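Local coordinates for folylpolyglutamate synthase/dihydrofolate synthase (Thermotoga maritima, PDB 1O5Z), which probably joins L-glutamate to dihydropteroate and to tetrahydrofolyl-polyglutamates at the expense of ATP, thus making and elongating folates, at residues 50-55 with 139-144; 66-71 with 98-103; 207-212 with 218-223; 250-255 with 271-276; 258-263 with 290-295. One frame throughout, in Å; residues are numbered along the deposited sequence.

Contact 1: residues 50-55 with 139-144; sequences LEYKTI and MAFLYF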
# COMPACT_ATOMS: atom_id res chain seq x y z
N LEU A 50 -12.67 11.24 15.57
CA LEU A 50 -12.21 12.32 16.43
C LEU A 50 -11.82 11.83 17.83
O LEU A 50 -11.55 12.60 18.74
CB LEU A 50 -13.35 13.33 16.57
CG LEU A 50 -13.88 13.89 15.27
CD1 LEU A 50 -15.09 14.83 15.56
CD2 LEU A 50 -12.73 14.58 14.58
N GLU A 51 -11.74 10.53 17.95
CA GLU A 51 -11.64 9.87 19.23
C GLU A 51 -10.20 9.51 19.56
O GLU A 51 -9.98 8.90 20.57
CB GLU A 51 -12.46 8.58 19.14
CG GLU A 51 -13.25 8.26 20.34
CD GLU A 51 -14.57 8.95 20.29
OE1 GLU A 51 -15.43 8.42 19.53
OE2 GLU A 51 -14.71 10.01 20.97
N TYR A 52 -9.24 9.85 18.69
CA TYR A 52 -7.84 9.46 18.86
C TYR A 52 -6.99 10.33 17.95
O TYR A 52 -7.47 10.91 17.01
CB TYR A 52 -7.62 7.96 18.50
CG TYR A 52 -8.49 7.49 17.33
CD1 TYR A 52 -8.16 7.79 15.99
CD2 TYR A 52 -9.67 6.80 17.56
CE1 TYR A 52 -9.00 7.43 14.95
CE2 TYR A 52 -10.50 6.41 16.51
CZ TYR A 52 -10.17 6.76 15.23
OH TYR A 52 -10.94 6.35 14.22
N LYS A 53 -5.70 10.42 18.26
CA LYS A 53 -4.73 11.12 17.42
C LYS A 53 -4.56 10.35 16.13
O LYS A 53 -4.80 9.14 16.05
CB LYS A 53 -3.36 11.26 18.11
CG LYS A 53 -3.36 11.93 19.48
CD LYS A 53 -4.02 13.32 19.38
CE LYS A 53 -4.04 14.12 20.73
NZ LYS A 53 -5.19 15.12 20.77
N THR A 54 -4.08 11.05 15.11
CA THR A 54 -4.14 10.55 13.77
C THR A 54 -2.89 11.00 13.03
O THR A 54 -2.30 12.05 13.36
CB THR A 54 -5.48 11.07 13.21
OG1 THR A 54 -6.36 9.94 12.94
CG2 THR A 54 -5.35 11.78 11.99
N ILE A 55 -2.41 10.15 12.11
CA ILE A 55 -1.32 10.52 11.19
C ILE A 55 -1.80 10.19 9.81
O ILE A 55 -2.40 9.16 9.59
CB ILE A 55 -0.01 9.79 11.52
CG1 ILE A 55 0.47 10.24 12.88
CG2 ILE A 55 1.07 10.06 10.45
CD1 ILE A 55 1.57 9.32 13.43
N MET A 139 -15.77 2.24 8.59
CA MET A 139 -15.56 1.01 9.32
C MET A 139 -14.25 1.04 10.09
O MET A 139 -14.21 0.70 11.25
CB MET A 139 -15.51 -0.16 8.38
CG MET A 139 -16.85 -0.60 7.82
SD MET A 139 -16.68 -2.13 6.81
CE MET A 139 -15.45 -3.05 7.81
N ALA A 140 -13.16 1.42 9.43
CA ALA A 140 -11.89 1.53 10.11
C ALA A 140 -11.98 2.52 11.24
O ALA A 140 -11.59 2.21 12.34
CB ALA A 140 -10.84 1.93 9.15
N PHE A 141 -12.50 3.71 10.98
CA PHE A 141 -12.60 4.74 12.02
C PHE A 141 -13.38 4.27 13.23
O PHE A 141 -13.01 4.53 14.36
CB PHE A 141 -13.26 6.01 11.51
CG PHE A 141 -12.37 6.88 10.69
CD1 PHE A 141 -12.82 7.41 9.49
CD2 PHE A 141 -11.10 7.25 11.14
CE1 PHE A 141 -11.99 8.25 8.69
CE2 PHE A 141 -10.30 8.10 10.37
CZ PHE A 141 -10.76 8.61 9.14
N LEU A 142 -14.48 3.59 12.97
CA LEU A 142 -15.33 3.07 14.03
C LEU A 142 -14.58 1.98 14.82
O LEU A 142 -14.60 1.94 16.04
CB LEU A 142 -16.60 2.48 13.40
CG LEU A 142 -17.68 2.05 14.37
CD1 LEU A 142 -17.94 3.14 15.34
CD2 LEU A 142 -18.97 1.61 13.65
N TYR A 143 -13.91 1.10 14.09
CA TYR A 143 -13.18 0.02 14.70
C TYR A 143 -12.08 0.57 15.63
O TYR A 143 -11.95 0.14 16.75
CB TYR A 143 -12.59 -0.83 13.59
CG TYR A 143 -11.68 -1.93 14.02
CD1 TYR A 143 -12.19 -3.09 14.55
CD2 TYR A 143 -10.31 -1.85 13.80
CE1 TYR A 143 -11.37 -4.12 14.90
CE2 TYR A 143 -9.48 -2.88 14.13
CZ TYR A 143 -10.02 -4.03 14.67
OH TYR A 143 -9.22 -5.07 15.01
N PHE A 144 -11.32 1.54 15.14
CA PHE A 144 -10.31 2.18 15.93
C PHE A 144 -10.88 2.78 17.17
O PHE A 144 -10.24 2.73 18.20
CB PHE A 144 -9.60 3.27 15.12
CG PHE A 144 -8.94 2.77 13.88
CD1 PHE A 144 -8.47 1.46 13.79
CD2 PHE A 144 -8.77 3.61 12.80
CE1 PHE A 144 -7.86 0.99 12.62
CE2 PHE A 144 -8.15 3.16 11.64
CZ PHE A 144 -7.69 1.82 11.56
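Y52 reaches from the loop just before strand 53-58 to helix 139-144, where F141 and F144 receive it. Its CB points at the helix, and CG is placed between the backbone N and the carbonyl carbon (chi1 36°), which carries the ring toward the helix. Further along the ring contact begins: Y52 CE2 lies 3.5 Å from F144 CB, and Y52 CZ lies at the same distance from that methylene, the two side chains crossing obliquely. Y52 OH donates to F141 O over 2.8 Å, in the carbonyl plane and on a lone pair, with a C=O...donor angle of 109°. The hydroxyl also sits at the edge of both phenylalanine rings; F141 CD2 is 3.2 Å from Y52 OH. F144 itself turns away beyond its CB, and one face of its ring lies over A140 O in the preceding turn. Tyrosine suits this place because it has an apolar ring to pack against the CB of F144 and a hydroxyl that can find a helix carbonyl among aromatic neighbours. Y52 and F144 both touch A152 in strand 151-155, the parallel neighbour of strand 53-58. The arrangement is that of an alpha/beta sheet with a helix packed against it, here in the Mur ligase middle domain of the P-loop NTPase clan, whose strand 53-58 leads into the glycine-rich loop.

Contact 2: residues 66-71 with 98-103; sequences VANMVS and LNEEYI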
# COMPACT_ATOMS: atom_id res chain seq x y z
N VAL A 66 5.22 3.97 3.73
CA VAL A 66 5.47 4.98 4.78
C VAL A 66 4.46 4.79 5.91
O VAL A 66 4.84 4.80 7.09
CB VAL A 66 5.44 6.42 4.26
CG1 VAL A 66 5.39 7.40 5.43
CG2 VAL A 66 6.68 6.70 3.37
N ALA A 67 3.19 4.57 5.58
CA ALA A 67 2.19 4.28 6.64
C ALA A 67 2.59 3.08 7.48
O ALA A 67 2.53 3.10 8.70
CB ALA A 67 0.79 4.05 6.02
N ASN A 68 2.93 1.99 6.79
CA ASN A 68 3.32 0.75 7.43
C ASN A 68 4.50 0.94 8.36
O ASN A 68 4.50 0.45 9.47
CB ASN A 68 3.66 -0.32 6.40
CG ASN A 68 3.82 -1.67 7.02
OD1 ASN A 68 4.95 -2.13 7.24
ND2 ASN A 68 2.69 -2.31 7.35
N MET A 69 5.51 1.65 7.87
CA MET A 69 6.70 1.95 8.66
C MET A 69 6.35 2.77 9.92
O MET A 69 6.81 2.49 11.05
CB MET A 69 7.68 2.69 7.80
CG MET A 69 8.32 1.83 6.72
SD MET A 69 9.37 2.86 5.64
CE MET A 69 9.88 1.72 4.37
N VAL A 70 5.53 3.80 9.73
CA VAL A 70 5.06 4.60 10.82
C VAL A 70 4.29 3.76 11.83
O VAL A 70 4.55 3.86 13.02
CB VAL A 70 4.26 5.82 10.31
CG1 VAL A 70 3.61 6.52 11.43
CG2 VAL A 70 5.20 6.79 9.65
N SER A 71 3.35 2.93 11.37
CA SER A 71 2.58 2.10 12.30
C SER A 71 3.48 1.18 13.02
O SER A 71 3.33 1.00 14.16
CB SER A 71 1.52 1.21 11.63
OG SER A 71 0.77 2.01 10.73
N LEU A 98 -5.08 -3.53 13.90
CA LEU A 98 -4.85 -3.14 15.28
C LEU A 98 -3.48 -3.73 15.63
O LEU A 98 -3.28 -4.96 15.58
CB LEU A 98 -5.90 -3.73 16.20
CG LEU A 98 -5.80 -3.46 17.70
CD1 LEU A 98 -5.86 -1.98 18.01
CD2 LEU A 98 -6.95 -4.22 18.36
N ASN A 99 -2.55 -2.83 15.90
CA ASN A 99 -1.22 -3.19 16.25
C ASN A 99 -0.68 -4.07 15.15
O ASN A 99 0.02 -5.02 15.39
CB ASN A 99 -1.21 -3.83 17.63
CG ASN A 99 -1.69 -2.86 18.72
OD1 ASN A 99 -1.53 -1.66 18.56
ND2 ASN A 99 -2.20 -3.38 19.84
N GLU A 100 -1.06 -3.72 13.93
CA GLU A 100 -0.58 -4.37 12.72
C GLU A 100 -1.05 -5.82 12.56
O GLU A 100 -0.51 -6.57 11.77
CB GLU A 100 0.93 -4.17 12.59
CG GLU A 100 1.28 -2.77 12.06
CD GLU A 100 0.76 -2.54 10.67
OE1 GLU A 100 0.89 -3.47 9.82
OE2 GLU A 100 0.25 -1.45 10.40
N GLU A 101 -2.09 -6.20 13.28
CA GLU A 101 -2.75 -7.46 13.04
C GLU A 101 -4.02 -7.14 12.27
O GLU A 101 -4.70 -6.22 12.60
CB GLU A 101 -3.07 -8.14 14.35
CG GLU A 101 -1.89 -8.84 15.00
CD GLU A 101 -1.27 -9.91 14.09
OE1 GLU A 101 -1.90 -11.02 13.94
OE2 GLU A 101 -0.17 -9.65 13.51
N TYR A 102 -4.35 -7.93 11.24
CA TYR A 102 -5.56 -7.70 10.45
C TYR A 102 -6.81 -7.86 11.33
O TYR A 102 -6.94 -8.77 12.12
CB TYR A 102 -5.70 -8.66 9.27
CG TYR A 102 -4.55 -8.73 8.29
CD1 TYR A 102 -4.50 -9.76 7.34
CD2 TYR A 102 -3.51 -7.78 8.29
CE1 TYR A 102 -3.42 -9.86 6.46
CE2 TYR A 102 -2.45 -7.86 7.40
CZ TYR A 102 -2.40 -8.88 6.49
OH TYR A 102 -1.33 -8.93 5.63
N ILE A 103 -7.77 -6.98 11.13
CA ILE A 103 -9.07 -7.16 11.70
C ILE A 103 -9.55 -8.59 11.39
O ILE A 103 -9.26 -9.12 10.32
CB ILE A 103 -10.01 -6.09 11.11
CG1 ILE A 103 -11.37 -6.10 11.82
CG2 ILE A 103 -10.19 -6.27 9.59
CD1 ILE A 103 -12.24 -4.92 11.44
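E100 has the most surface buried here, and its carboxylate meets S71 and N68, one turn apart on helix 66-71. The glutamate stands in a type I' beta turn from L98 to E101, its CB facing the helix. CG lies beside the backbone N (chi1 -79°) and a bend at chi2 turns the carboxylate so that its oxygens go to different residues. OE2 rests 3.2 Å from S71 CB, with S71 OG at 3.5 Å from the same E100 oxygen. OE1 approaches N68 ND2 at 3.3 Å, the amide and carboxylate planes standing almost perpendicular, 85° apart. Serine is small enough to let the acid come close, and its hydroxyl is occupied within the helix: S71 OG donates to A67 O over 2.9 Å from above the carbonyl plane, sharing that oxygen with S71 N. The firmer partners of E100 lie just outside the two segments. Y85 OH and S83 OG bond to OE2, and R97 forms a salt bridge with OE1. N68 OD1 accepts from K303 N, and N68 ND2 bonds to Y85 OH, a partner of both asparagine and glutamate. The contact is therefore polar rather than apolar: a carboxylate is brought against a buried helix face, and its negative charge is probably balanced by R97 and spread over a small network of hydroxyls.

Contact 3: residues 207-212 with 218-223; sequences LVTGER and KVMEDV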
# COMPACT_ATOMS: atom_id res chain seq x y z
N LEU A 207 3.68 19.37 7.60
CA LEU A 207 3.68 18.56 6.38
C LEU A 207 5.08 17.99 6.17
O LEU A 207 6.09 18.75 6.26
CB LEU A 207 3.33 19.42 5.16
CG LEU A 207 3.75 18.86 3.79
CD1 LEU A 207 2.94 17.56 3.47
CD2 LEU A 207 3.58 19.91 2.71
N VAL A 208 5.14 16.70 5.86
CA VAL A 208 6.38 16.06 5.44
C VAL A 208 6.27 15.52 4.02
O VAL A 208 5.29 14.87 3.68
CB VAL A 208 6.72 14.92 6.38
CG1 VAL A 208 7.99 14.22 5.94
CG2 VAL A 208 6.83 15.45 7.76
N THR A 209 7.28 15.80 3.20
CA THR A 209 7.32 15.27 1.83
C THR A 209 8.66 14.71 1.35
O THR A 209 9.76 15.23 1.65
CB THR A 209 6.71 16.29 0.81
OG1 THR A 209 6.62 15.70 -0.51
CG2 THR A 209 7.57 17.53 0.68
N GLY A 210 8.54 13.62 0.59
CA GLY A 210 9.67 12.99 -0.11
C GLY A 210 9.78 13.47 -1.53
O GLY A 210 10.51 12.88 -2.33
N GLU A 211 9.08 14.56 -1.86
CA GLU A 211 8.99 15.03 -3.23
C GLU A 211 10.12 16.01 -3.49
O GLU A 211 10.54 16.75 -2.58
CB GLU A 211 7.61 15.67 -3.51
CG GLU A 211 7.37 16.10 -4.98
CD GLU A 211 7.70 15.02 -6.01
OE1 GLU A 211 7.26 13.86 -5.86
OE2 GLU A 211 8.42 15.35 -6.97
N ARG A 212 10.63 15.94 -4.72
CA ARG A 212 11.69 16.79 -5.19
C ARG A 212 11.32 17.63 -6.44
O ARG A 212 12.01 18.59 -6.73
CB ARG A 212 12.91 15.95 -5.52
CG ARG A 212 13.57 15.23 -4.34
CD ARG A 212 14.92 14.72 -4.75
NE ARG A 212 15.72 14.10 -3.69
CZ ARG A 212 15.50 12.88 -3.23
NH1 ARG A 212 14.50 12.13 -3.70
NH2 ARG A 212 16.28 12.41 -2.27
N LYS A 218 6.27 23.63 -5.04
CA LYS A 218 5.69 24.98 -5.11
C LYS A 218 4.23 25.00 -4.62
O LYS A 218 3.83 25.85 -3.83
CB LYS A 218 5.84 25.55 -6.54
CG LYS A 218 7.27 26.06 -6.88
CD LYS A 218 7.61 26.26 -8.42
CE LYS A 218 8.82 27.22 -8.57
NZ LYS A 218 9.76 27.04 -9.77
N VAL A 219 3.45 24.03 -5.06
CA VAL A 219 2.06 23.96 -4.62
C VAL A 219 1.99 23.72 -3.11
O VAL A 219 1.31 24.44 -2.38
CB VAL A 219 1.28 22.85 -5.38
CG1 VAL A 219 -0.18 22.79 -4.91
CG2 VAL A 219 1.39 23.03 -6.88
N MET A 220 2.69 22.68 -2.66
CA MET A 220 2.68 22.31 -1.25
C MET A 220 3.21 23.44 -0.39
O MET A 220 2.68 23.67 0.69
CB MET A 220 3.52 21.04 -1.02
CG MET A 220 3.01 19.83 -1.77
SD MET A 220 3.81 18.27 -1.38
CE MET A 220 5.21 18.23 -2.50
N GLU A 221 4.24 24.13 -0.86
CA GLU A 221 4.76 25.30 -0.16
C GLU A 221 3.69 26.34 0.03
O GLU A 221 3.54 26.89 1.11
CB GLU A 221 5.93 25.93 -0.94
CG GLU A 221 7.23 25.15 -0.80
CD GLU A 221 8.27 25.50 -1.87
OE1 GLU A 221 8.15 26.56 -2.54
OE2 GLU A 221 9.20 24.70 -2.06
N ASP A 222 2.98 26.64 -1.06
CA ASP A 222 1.93 27.65 -1.04
C ASP A 222 0.81 27.25 -0.08
O ASP A 222 0.38 28.07 0.72
CB ASP A 222 1.40 27.92 -2.45
CG ASP A 222 2.45 28.57 -3.35
OD1 ASP A 222 2.09 29.38 -4.25
OD2 ASP A 222 3.68 28.36 -3.23
N VAL A 223 0.38 26.00 -0.12
CA VAL A 223 -0.68 25.54 0.81
C VAL A 223 -0.26 25.54 2.28
O VAL A 223 -0.98 26.09 3.13
CB VAL A 223 -1.23 24.18 0.42
CG1 VAL A 223 -2.30 23.75 1.40
CG2 VAL A 223 -1.80 24.25 -1.01
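Among the residues that touch, the flat group is the carboxylate of E211, which turns aside while E211 CB and CG meet M220; no ring takes part. OE1 accepts from V178 N and OE2 forms a salt bridge with K213, so both oxygens have partners other than the methionine. The contact lies within a beta-alpha-beta unit, strand 207-209 running into helix 214-227 and on to the parallel strand 231-233. M220 fills the gap between helix and sheet. Its CG stands beside the backbone N and the chain runs on extended until chi3 bends it (-87°), bringing CE against E211 CB at 3.7 Å. L207 crosses the methionine at about a right angle nearer its root, L207 CD2 lying 3.9 Å from M220 CB. Unbranched and flexible, methionine can thread its thioether between such different neighbours. T209 meets it tip to tip, yet its hydroxyl is already engaged, giving a hydrogen bond to I175 O. A valine in place of T209 would probably leave I175 O and E211 N without their common mate and the turn less firmly fixed. M220 CE comes within 3.5 Å of T209 OG1, and that oxygen accepts from E211 N over 3.0 Å, closing an ST turn.

Contact 4: residues 250-255 with 271-276; sequences NRFDYC and HQIENA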
# COMPACT_ATOMS: atom_id res chain seq x y z
N ASN A 250 19.02 -4.01 4.42
CA ASN A 250 19.37 -2.79 3.70
C ASN A 250 19.66 -1.68 4.68
O ASN A 250 18.82 -1.25 5.42
CB ASN A 250 18.25 -2.39 2.76
CG ASN A 250 17.94 -3.48 1.75
OD1 ASN A 250 18.68 -3.65 0.76
ND2 ASN A 250 16.88 -4.27 2.01
N ARG A 251 20.89 -1.22 4.62
CA ARG A 251 21.47 -0.47 5.69
C ARG A 251 21.65 1.00 5.26
O ARG A 251 22.10 1.29 4.16
CB ARG A 251 22.76 -1.19 6.08
CG ARG A 251 23.45 -0.74 7.33
CD ARG A 251 24.57 -1.74 7.77
NE ARG A 251 24.15 -3.16 7.75
CZ ARG A 251 23.58 -3.85 8.77
NH1 ARG A 251 23.32 -3.29 9.96
NH2 ARG A 251 23.27 -5.12 8.58
N PHE A 252 21.23 1.92 6.13
CA PHE A 252 21.30 3.36 5.87
C PHE A 252 21.44 4.22 7.14
O PHE A 252 21.14 3.77 8.24
CB PHE A 252 20.08 3.79 5.04
CG PHE A 252 18.79 3.68 5.77
CD1 PHE A 252 18.23 2.43 6.05
CD2 PHE A 252 18.13 4.84 6.20
CE1 PHE A 252 16.98 2.33 6.75
CE2 PHE A 252 16.90 4.77 6.91
CZ PHE A 252 16.32 3.50 7.18
N ASP A 253 21.94 5.45 6.95
CA ASP A 253 21.91 6.50 7.97
C ASP A 253 20.73 7.44 7.71
O ASP A 253 20.33 7.62 6.56
CB ASP A 253 23.20 7.33 7.96
CG ASP A 253 24.44 6.49 8.08
OD1 ASP A 253 24.34 5.36 8.62
OD2 ASP A 253 25.55 6.87 7.63
N TYR A 254 20.19 8.02 8.77
CA TYR A 254 19.14 9.04 8.69
C TYR A 254 19.61 10.32 9.38
O TYR A 254 20.23 10.23 10.43
CB TYR A 254 17.86 8.53 9.36
CG TYR A 254 16.79 9.61 9.53
CD1 TYR A 254 15.92 9.93 8.49
CD2 TYR A 254 16.67 10.30 10.73
CE1 TYR A 254 14.93 10.92 8.66
CE2 TYR A 254 15.71 11.28 10.91
CZ TYR A 254 14.84 11.60 9.87
OH TYR A 254 13.90 12.57 10.06
N CYS A 255 19.33 11.49 8.79
CA CYS A 255 19.56 12.80 9.42
C CYS A 255 18.29 13.62 9.44
O CYS A 255 17.85 14.08 8.40
CB CYS A 255 20.59 13.62 8.63
SG CYS A 255 22.22 12.87 8.51
N HIS A 271 14.22 2.94 -3.10
CA HIS A 271 13.07 3.82 -2.79
C HIS A 271 12.55 3.60 -1.39
O HIS A 271 11.98 4.51 -0.83
CB HIS A 271 11.89 3.65 -3.75
CG HIS A 271 12.07 4.37 -5.04
ND1 HIS A 271 12.35 5.72 -5.10
CD2 HIS A 271 12.05 3.94 -6.32
CE1 HIS A 271 12.50 6.09 -6.36
NE2 HIS A 271 12.32 5.02 -7.13
N GLN A 272 12.68 2.38 -0.86
CA GLN A 272 12.16 2.11 0.46
C GLN A 272 13.01 2.78 1.53
O GLN A 272 12.51 3.10 2.62
CB GLN A 272 12.01 0.62 0.74
CG GLN A 272 11.06 -0.11 -0.19
CD GLN A 272 9.67 0.51 -0.28
OE1 GLN A 272 9.02 0.37 -1.31
NE2 GLN A 272 9.21 1.19 0.76
N ILE A 273 14.28 3.02 1.22
CA ILE A 273 15.13 3.68 2.19
C ILE A 273 14.68 5.15 2.29
O ILE A 273 14.61 5.75 3.39
CB ILE A 273 16.61 3.47 1.86
CG1 ILE A 273 17.01 2.07 2.32
CG2 ILE A 273 17.51 4.49 2.57
CD1 ILE A 273 18.26 1.57 1.67
N GLU A 274 14.27 5.70 1.16
CA GLU A 274 13.71 7.03 1.19
C GLU A 274 12.36 7.07 1.89
O GLU A 274 12.04 8.02 2.59
CB GLU A 274 13.63 7.62 -0.22
CG GLU A 274 15.00 7.97 -0.74
CD GLU A 274 15.01 9.06 -1.77
OE1 GLU A 274 13.93 9.49 -2.24
OE2 GLU A 274 16.10 9.52 -2.13
N ASN A 275 11.54 6.05 1.71
CA ASN A 275 10.27 6.01 2.39
C ASN A 275 10.53 5.98 3.88
O ASN A 275 9.84 6.57 4.65
CB ASN A 275 9.49 4.77 1.96
CG ASN A 275 8.92 4.88 0.53
OD1 ASN A 275 8.54 3.88 -0.07
ND2 ASN A 275 8.90 6.05 0.00
N ALA A 276 11.54 5.22 4.29
CA ALA A 276 11.97 5.17 5.70
C ALA A 276 12.38 6.56 6.25
O ALA A 276 11.91 6.94 7.30
CB ALA A 276 13.10 4.16 5.89
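F252 and I273 form the tight part of this contact, where strand 250-255 passes over helix 271-276 with 9.7 Å between their axes and 40° between their directions. The two side chains slide past each other in opposite directions, and I273 CG2 presses to 3.5 Å from F252 CG. Farther out, the ring ends on A276, whose CB is 3.5 Å from F252 CZ; a bare methyl lets the helix come this close. F252 tucks its ring over its own backbone, flanked by N and C (chi1 67°), which puts N250 O at its edge, in plane. Toward the start of the strand the fit is looser: N250 CB meets I273 CD1 at 4.1 Å, while the asparagine's amide is taken up elsewhere, OD1 by Y339 OH and K246 N and ND2 by N268 and L265 O. The solvent side belongs to alternate residues: R251 and D253 point away from the helix and are partly exposed, while E274 faces away and forms a salt bridge with R212. No hydrogen bond crosses between the segments, so what joins them directly is apolar packing, while the amide of N250 and the carboxylate of E274 find their partners at its margin.

Contact 5: residues 258-263 with 290-295; sequences NTFEDL and LSEKAI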
# COMPACT_ATOMS: atom_id res chain seq x y z
N ASN A 258 16.74 13.98 14.78
CA ASN A 258 17.66 12.96 15.21
C ASN A 258 18.47 12.42 14.05
O ASN A 258 18.08 12.51 12.88
CB ASN A 258 16.94 11.78 15.83
CG ASN A 258 16.01 12.20 16.93
OD1 ASN A 258 16.33 13.09 17.71
ND2 ASN A 258 14.82 11.60 16.97
N THR A 259 19.58 11.81 14.43
CA THR A 259 20.49 11.17 13.52
C THR A 259 20.65 9.73 13.96
O THR A 259 20.77 9.44 15.15
CB THR A 259 21.80 11.94 13.52
OG1 THR A 259 21.62 13.11 12.70
CG2 THR A 259 22.93 11.15 12.84
N PHE A 260 20.59 8.83 13.00
CA PHE A 260 20.73 7.41 13.24
C PHE A 260 21.67 6.88 12.17
O PHE A 260 21.64 7.33 11.02
CB PHE A 260 19.38 6.72 13.16
CG PHE A 260 18.39 7.23 14.16
CD1 PHE A 260 17.25 7.91 13.76
CD2 PHE A 260 18.59 7.03 15.54
CE1 PHE A 260 16.31 8.38 14.71
CE2 PHE A 260 17.67 7.49 16.50
CZ PHE A 260 16.54 8.17 16.09
N GLU A 261 22.54 5.96 12.56
CA GLU A 261 23.48 5.35 11.64
C GLU A 261 23.22 3.84 11.54
O GLU A 261 22.86 3.21 12.53
CB GLU A 261 24.91 5.58 12.10
CG GLU A 261 25.23 6.99 12.58
CD GLU A 261 26.72 7.13 12.83
OE1 GLU A 261 27.50 6.75 11.92
OE2 GLU A 261 27.13 7.58 13.91
N ASP A 262 23.41 3.27 10.36
CA ASP A 262 23.18 1.84 10.12
C ASP A 262 21.82 1.30 10.60
O ASP A 262 21.75 0.26 11.25
CB ASP A 262 24.34 1.00 10.63
CG ASP A 262 25.62 1.34 9.90
OD1 ASP A 262 26.68 1.45 10.57
OD2 ASP A 262 25.67 1.56 8.65
N LEU A 263 20.78 2.02 10.23
CA LEU A 263 19.44 1.51 10.29
C LEU A 263 19.27 0.44 9.23
O LEU A 263 19.90 0.48 8.19
CB LEU A 263 18.43 2.62 10.05
CG LEU A 263 18.45 3.80 11.02
CD1 LEU A 263 17.57 4.88 10.44
CD2 LEU A 263 17.91 3.41 12.37
N LEU A 290 9.40 8.58 21.17
CA LEU A 290 9.80 7.39 20.45
C LEU A 290 11.19 7.01 20.84
O LEU A 290 12.03 7.88 20.96
CB LEU A 290 9.86 7.69 18.95
CG LEU A 290 9.12 6.71 18.10
CD1 LEU A 290 7.62 6.85 18.41
CD2 LEU A 290 9.43 7.06 16.67
N SER A 291 11.44 5.70 20.97
CA SER A 291 12.75 5.21 21.29
C SER A 291 13.39 4.86 19.99
O SER A 291 12.71 4.54 19.03
CB SER A 291 12.71 3.98 22.21
OG SER A 291 11.96 2.89 21.67
N GLU A 292 14.71 4.91 19.98
CA GLU A 292 15.51 4.40 18.89
C GLU A 292 15.29 2.91 18.71
O GLU A 292 15.30 2.41 17.59
CB GLU A 292 17.00 4.69 19.13
CG GLU A 292 17.86 4.27 17.97
CD GLU A 292 19.31 4.58 18.18
OE1 GLU A 292 19.58 5.57 18.87
OE2 GLU A 292 20.18 3.85 17.65
N LYS A 293 15.10 2.18 19.81
CA LYS A 293 14.78 0.76 19.72
C LYS A 293 13.55 0.48 18.85
O LYS A 293 13.59 -0.42 18.01
CB LYS A 293 14.57 0.15 21.11
CG LYS A 293 14.34 -1.37 21.12
CD LYS A 293 13.95 -1.89 22.51
CE LYS A 293 14.27 -3.41 22.67
NZ LYS A 293 13.08 -4.28 22.33
N ALA A 294 12.46 1.21 19.09
CA ALA A 294 11.23 1.09 18.35
C ALA A 294 11.38 1.46 16.86
O ALA A 294 10.78 0.86 16.00
CB ALA A 294 10.15 1.98 18.97
N ILE A 295 12.19 2.48 16.60
CA ILE A 295 12.44 2.92 15.26
C ILE A 295 13.16 1.78 14.56
O ILE A 295 12.78 1.35 13.46
CB ILE A 295 13.30 4.23 15.28
CG1 ILE A 295 12.44 5.42 15.68
CG2 ILE A 295 13.93 4.53 13.94
CD1 ILE A 295 13.26 6.59 16.12
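F260 meets E292 and I295, which reach the same side of its ring in different ways from the first turn of helix 292-301. Its strand, 259-265, is an edge of the three-stranded antiparallel sheet, and a G1 beta bulge sets D262 and L263 together opposite F252. Against the ring, E292 slides past in the opposite direction, extended from a CG anti to the backbone N (chi1 -176°). Its methylene carbon CG touches F260 CE2 at 3.5 Å, and the carboxylate, its plane 63° from that of the ring, puts OE1 at the ring's edge, in plane. A long acid suits this exposed margin, lending its aliphatic part to the phenylalanine while OE2 forms a salt bridge with R296. I295 crosses F260 at about a right angle, with CD1 3.6 Å from F260 CZ. Its other branch, CG2, makes a looser contact at 4.4 Å with L263 CD2. A serine in place of F260 would probably open a gap before I295 CD1 and take away the ring that the methylenes of E292 lie along. S291 is the helix N-cap: A294 N donates to S291 OG over 3.1 Å, with 158° at the hydrogen.

Contacts 1, 2 and 3 all involve the eight-stranded sheet, while contacts 4 and 5 share the three-stranded one, where F252 O and L263 N probably bond between neighbouring strands. Contact 2 lies nearest the centre of the chain, about 11 Å between centres, and is the most polar; contact 5, at about 24 Å, is the only one with an exposed touching residue. Contact 1 combines aromatic packing with one hydrogen bond, whereas contacts 3 and 4 press apolar groups together. Helices 63-77 and 271-286 meet where M69 of contact 2 packs on Q272 and A276 of contact 4, and a salt bridge, R212 NH2 to E274 OE2 at 2.9 Å, ties contact 3 to contact 4.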